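Local structure of ORF12 (Lactococcus phage p2, 3D8L) at residues V44-F53 / D76-W87. The protein probably acts as a chaperone for the tape measure protein and may help to keep it in solution while the phage tail is assembled. The protein carries 1 engineered substitution. Numbering follows the deposited sequence.
Sequences VQYGLYLALF and DGKGLKELVELW
Leu83 is the knob of this helix pair: its side chain enters the hole formed by Gln45, Leu48, Tyr49 and Leu52. CG lies anti to its own carbonyl carbon and beside the backbone N (chi1 -71°), which sets the branch toward helix 37-53, and the two methyls then go to different neighbours. Leu83 CD1 turns to the side of Gln45 and Tyr49, 4.0 Å from Tyr49 CB, while Leu83 CD2 heads for the rim of the Phe53 ring, 4.2 Å from Phe53 CE1 and near the ring plane. The Gln45 chain crosses Leu83 at about a right angle; its extended form carries the terminal amide to the backbone at Lys78 and Gly79, just ahead of helix 80-88.

On the other flank of the knob, Leu48 sends CD1 against the Val84 methyl CG2 (3.8 Å), and its second methyl, CD2, meets Trp87 CB at 4.0 Å. Leu52 CD1 continues the apolar seam to Leu86 CB, also 4.0 Å away. Two aromatic rings line the opposite border. Phe53 receives Leu86 CD1 at its edge, and the aliphatic part of Lys78 runs obliquely past it, with Lys78 CE 3.7 Å from Phe53 CZ. Tyr49 crosses Lys78 almost perpendicularly, taking CD at its ring edge, and its OH reaches Asp76 CB. The contact is thus mainly apolar; the axes of segments 44-53 and 80-87 run in broadly the same direction, 43° apart, and come within 9.5 Å.

Within this all-helical fold, Val44 leans on Met26 of helix 19-31, and Trp87 touches both that helix and Thr7 of helix 7-15, its ring meeting Phe20. Tyr46 and Leu50 face helix 57-70, whereas the outward side of helix 80-88 joins a second subunit, with Glu85 salt-bridged to Lys81 of that neighbouring subunit.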
loop_
_atom_site.group_PDB
_atom_site.type_symbol
_atom_site.label_atom_id
_atom_site.label_comp_id
_atom_site.label_asym_id
_atom_site.label_seq_id
_atom_site.Cartn_x
_atom_site.Cartn_y
_atom_site.Cartn_z
ATOM N N VAL A 44 16.867 13.992 9.279
ATOM C CA VAL A 44 15.487 13.722 8.870
ATOM C C VAL A 44 15.112 12.283 9.169
ATOM O O VAL A 44 14.090 12.050 9.775
ATOM C CB VAL A 44 15.253 14.013 7.401
ATOM C CG1 VAL A 44 13.829 13.707 7.062
ATOM C CG2 VAL A 44 15.601 15.465 7.086
ATOM N N GLN A 45 15.964 11.337 8.784
ATOM C CA GLN A 45 15.743 9.919 9.064
ATOM C C GLN A 45 15.306 9.666 10.508
ATOM O O GLN A 45 14.272 9.023 10.758
ATOM C CB GLN A 45 17.002 9.090 8.761
ATOM C CG GLN A 45 16.753 7.610 8.986
ATOM C CD GLN A 45 17.867 6.675 8.543
ATOM O OE1 GLN A 45 17.627 5.482 8.374
ATOM N NE2 GLN A 45 19.087 7.193 8.390
ATOM N N TYR A 46 16.088 10.164 11.458
ATOM C CA TYR A 46 15.846 9.813 12.877
ATOM C C TYR A 46 14.695 10.608 13.397
ATOM O O TYR A 46 13.898 10.081 14.177
ATOM C CB TYR A 46 17.068 10.053 13.776
ATOM C CG TYR A 46 16.950 9.510 15.182
ATOM C CD1 TYR A 46 16.379 8.279 15.439
ATOM C CD2 TYR A 46 17.464 10.212 16.259
ATOM C CE1 TYR A 46 16.296 7.782 16.741
ATOM C CE2 TYR A 46 17.354 9.734 17.555
ATOM C CZ TYR A 46 16.774 8.518 17.780
ATOM O OH TYR A 46 16.694 8.022 19.050
ATOM N N GLY A 47 14.615 11.864 12.948
ATOM C CA GLY A 47 13.501 12.768 13.282
ATOM C C GLY A 47 12.153 12.244 12.832
ATOM O O GLY A 47 11.181 12.261 13.584
ATOM N N LEU A 48 12.114 11.752 11.601
ATOM C CA LEU A 48 10.900 11.180 11.021
ATOM C C LEU A 48 10.581 9.870 11.754
ATOM O O LEU A 48 9.419 9.587 12.049
ATOM C CB LEU A 48 11.095 10.923 9.517
ATOM C CG LEU A 48 9.914 11.201 8.614
ATOM C CD1 LEU A 48 10.178 10.677 7.202
ATOM C CD2 LEU A 48 8.670 10.563 9.205
ATOM N N TYR A 49 11.615 9.078 12.048
ATOM C CA TYR A 49 11.393 7.821 12.748
ATOM C C TYR A 49 10.696 8.104 14.068
ATOM O O TYR A 49 9.684 7.488 14.407
ATOM C CB TYR A 49 12.707 7.100 13.042
ATOM C CG TYR A 49 12.508 5.906 13.942
ATOM C CD1 TYR A 49 11.970 4.753 13.446
ATOM C CD2 TYR A 49 12.801 5.952 15.283
ATOM C CE1 TYR A 49 11.754 3.672 14.237
ATOM C CE2 TYR A 49 12.576 4.854 16.097
ATOM C CZ TYR A 49 12.059 3.709 15.563
ATOM O OH TYR A 49 11.832 2.557 16.313
ATOM N N LEU A 50 11.262 9.040 14.824
ATOM C CA LEU A 50 10.694 9.401 16.114
ATOM C C LEU A 50 9.265 9.959 15.920
ATOM O O LEU A 50 8.352 9.533 16.626
ATOM C CB LEU A 50 11.630 10.355 16.894
ATOM C CG LEU A 50 12.943 9.742 17.444
ATOM C CD1 LEU A 50 13.859 10.782 18.072
ATOM C CD2 LEU A 50 12.656 8.687 18.444
ATOM N N ALA A 51 9.052 10.837 14.930
ATOM C CA ALA A 51 7.706 11.376 14.676
ATOM C C ALA A 51 6.664 10.273 14.441
ATOM O O ALA A 51 5.536 10.351 14.934
ATOM C CB ALA A 51 7.708 12.345 13.512
ATOM N N LEU A 52 7.043 9.244 13.691
ATOM C CA LEU A 52 6.092 8.216 13.258
ATOM C C LEU A 52 5.891 7.163 14.308
ATOM O O LEU A 52 4.866 6.487 14.301
ATOM C CB LEU A 52 6.560 7.529 11.972
ATOM C CG LEU A 52 6.466 8.310 10.671
ATOM C CD1 LEU A 52 7.340 7.657 9.668
ATOM C CD2 LEU A 52 5.052 8.358 10.168
ATOM N N PHE A 53 6.877 7.006 15.201
ATOM C CA PHE A 53 6.902 5.851 16.134
ATOM C C PHE A 53 6.995 6.148 17.643
ATOM O O PHE A 53 6.584 5.323 18.440
ATOM C CB PHE A 53 8.004 4.885 15.717
ATOM C CG PHE A 53 7.746 4.233 14.393
ATOM C CD1 PHE A 53 8.362 4.680 13.248
ATOM C CD2 PHE A 53 6.874 3.169 14.288
ATOM C CE1 PHE A 53 8.105 4.058 12.008
ATOM C CE2 PHE A 53 6.638 2.547 13.075
ATOM C CZ PHE A 53 7.238 2.997 11.937
ATOM N N ASP A 76 15.287 1.282 13.787
ATOM C CA ASP A 76 14.747 -0.051 13.731
ATOM C C ASP A 76 14.792 -0.704 12.378
ATOM O O ASP A 76 13.878 -1.396 12.000
ATOM C CB ASP A 76 13.321 -0.015 14.215
ATOM C CG ASP A 76 12.956 -1.265 14.933
ATOM O OD1 ASP A 76 13.052 -2.359 14.334
ATOM O OD2 ASP A 76 12.605 -1.148 16.122
ATOM N N GLY A 77 15.871 -0.480 11.648
ATOM C CA GLY A 77 16.032 -1.076 10.336
ATOM C C GLY A 77 15.437 -0.251 9.207
ATOM O O GLY A 77 15.618 -0.590 8.045
ATOM N N LYS A 78 14.764 0.844 9.527
ATOM C CA LYS A 78 14.097 1.639 8.520
ATOM C C LYS A 78 14.992 2.741 7.929
ATOM O O LYS A 78 15.425 3.655 8.623
ATOM C CB LYS A 78 12.834 2.246 9.130
ATOM C CG LYS A 78 11.887 1.169 9.733
ATOM C CD LYS A 78 10.858 1.768 10.734
ATOM C CE LYS A 78 10.129 0.660 11.502
ATOM N NZ LYS A 78 9.787 -0.489 10.643
ATOM N N GLY A 79 15.248 2.658 6.634
ATOM C CA GLY A 79 15.946 3.732 5.942
ATOM C C GLY A 79 15.059 4.947 5.739
ATOM O O GLY A 79 13.871 4.918 6.025
ATOM N N LEU A 80 15.639 6.030 5.246
ATOM C CA LEU A 80 14.895 7.242 4.919
ATOM C C LEU A 80 13.790 6.954 3.887
ATOM O O LEU A 80 12.666 7.404 4.039
ATOM C CB LEU A 80 15.841 8.266 4.308
ATOM C CG LEU A 80 15.770 9.733 4.701
ATOM C CD1 LEU A 80 16.407 10.598 3.577
ATOM C CD2 LEU A 80 14.347 10.175 5.063
ATOM N N LYS A 81 14.116 6.214 2.834
ATOM C CA LYS A 81 13.172 5.959 1.749
ATOM C C LYS A 81 11.877 5.463 2.362
ATOM O O LYS A 81 10.813 6.042 2.211
ATOM C CB LYS A 81 13.770 4.923 0.786
ATOM C CG LYS A 81 12.770 4.273 -0.172
ATOM C CD LYS A 81 13.462 3.553 -1.352
ATOM C CE LYS A 81 13.376 2.005 -1.288
ATOM N NZ LYS A 81 14.157 1.290 -2.398
ATOM N N GLU A 82 12.023 4.388 3.104
ATOM C CA GLU A 82 10.933 3.702 3.746
ATOM C C GLU A 82 10.134 4.616 4.689
ATOM O O GLU A 82 8.904 4.565 4.717
ATOM C CB GLU A 82 11.570 2.565 4.525
ATOM C CG GLU A 82 10.626 1.569 5.160
ATOM C CD GLU A 82 11.394 0.458 5.908
ATOM O OE1 GLU A 82 12.678 0.489 5.925
ATOM O OE2 GLU A 82 10.703 -0.442 6.459
ATOM N N LEU A 83 10.847 5.437 5.455
ATOM C CA LEU A 83 10.239 6.337 6.444
ATOM C C LEU A 83 9.470 7.486 5.772
ATOM O O LEU A 83 8.436 7.951 6.253
ATOM C CB LEU A 83 11.323 6.933 7.360
ATOM C CG LEU A 83 12.010 6.037 8.389
ATOM C CD1 LEU A 83 13.143 6.748 9.117
ATOM C CD2 LEU A 83 10.972 5.582 9.355
ATOM N N VAL A 84 9.980 7.978 4.661
ATOM C CA VAL A 84 9.305 9.079 4.000
ATOM C C VAL A 84 8.023 8.538 3.371
ATOM O O VAL A 84 6.986 9.174 3.477
ATOM C CB VAL A 84 10.205 9.794 2.956
ATOM C CG1 VAL A 84 9.442 10.880 2.293
ATOM C CG2 VAL A 84 11.446 10.353 3.620
ATOM N N GLU A 85 8.087 7.363 2.749
ATOM C CA GLU A 85 6.889 6.735 2.189
ATOM C C GLU A 85 5.777 6.601 3.210
ATOM O O GLU A 85 4.613 6.795 2.888
ATOM C CB GLU A 85 7.183 5.341 1.659
ATOM C CG GLU A 85 7.435 5.270 0.181
ATOM C CD GLU A 85 8.353 4.117 -0.170
ATOM O OE1 GLU A 85 9.270 3.837 0.642
ATOM O OE2 GLU A 85 8.178 3.501 -1.248
ATOM N N LEU A 86 6.128 6.233 4.434
ATOM C CA LEU A 86 5.108 6.023 5.457
ATOM C C LEU A 86 4.406 7.327 5.694
ATOM O O LEU A 86 3.183 7.403 5.691
ATOM C CB LEU A 86 5.724 5.520 6.765
ATOM C CG LEU A 86 6.078 4.040 6.778
ATOM C CD1 LEU A 86 6.827 3.674 8.055
ATOM C CD2 LEU A 86 4.837 3.228 6.608
ATOM N N TRP A 87 5.204 8.356 5.886
ATOM C CA TRP A 87 4.684 9.682 6.074
ATOM C C TRP A 87 3.866 10.189 4.880
ATOM O O TRP A 87 2.812 10.780 5.068
ATOM C CB TRP A 87 5.842 10.608 6.371
ATOM C CG TRP A 87 5.473 12.005 6.365
ATOM C CD1 TRP A 87 4.513 12.592 7.109
ATOM C CD2 TRP A 87 6.081 13.035 5.592
ATOM N NE1 TRP A 87 4.479 13.942 6.862
ATOM C CE2 TRP A 87 5.426 14.238 5.919
ATOM C CE3 TRP A 87 7.121 13.058 4.647
ATOM C CZ2 TRP A 87 5.760 15.457 5.322
ATOM C CZ3 TRP A 87 7.469 14.255 4.072
ATOM C CH2 TRP A 87 6.789 15.448 4.409
#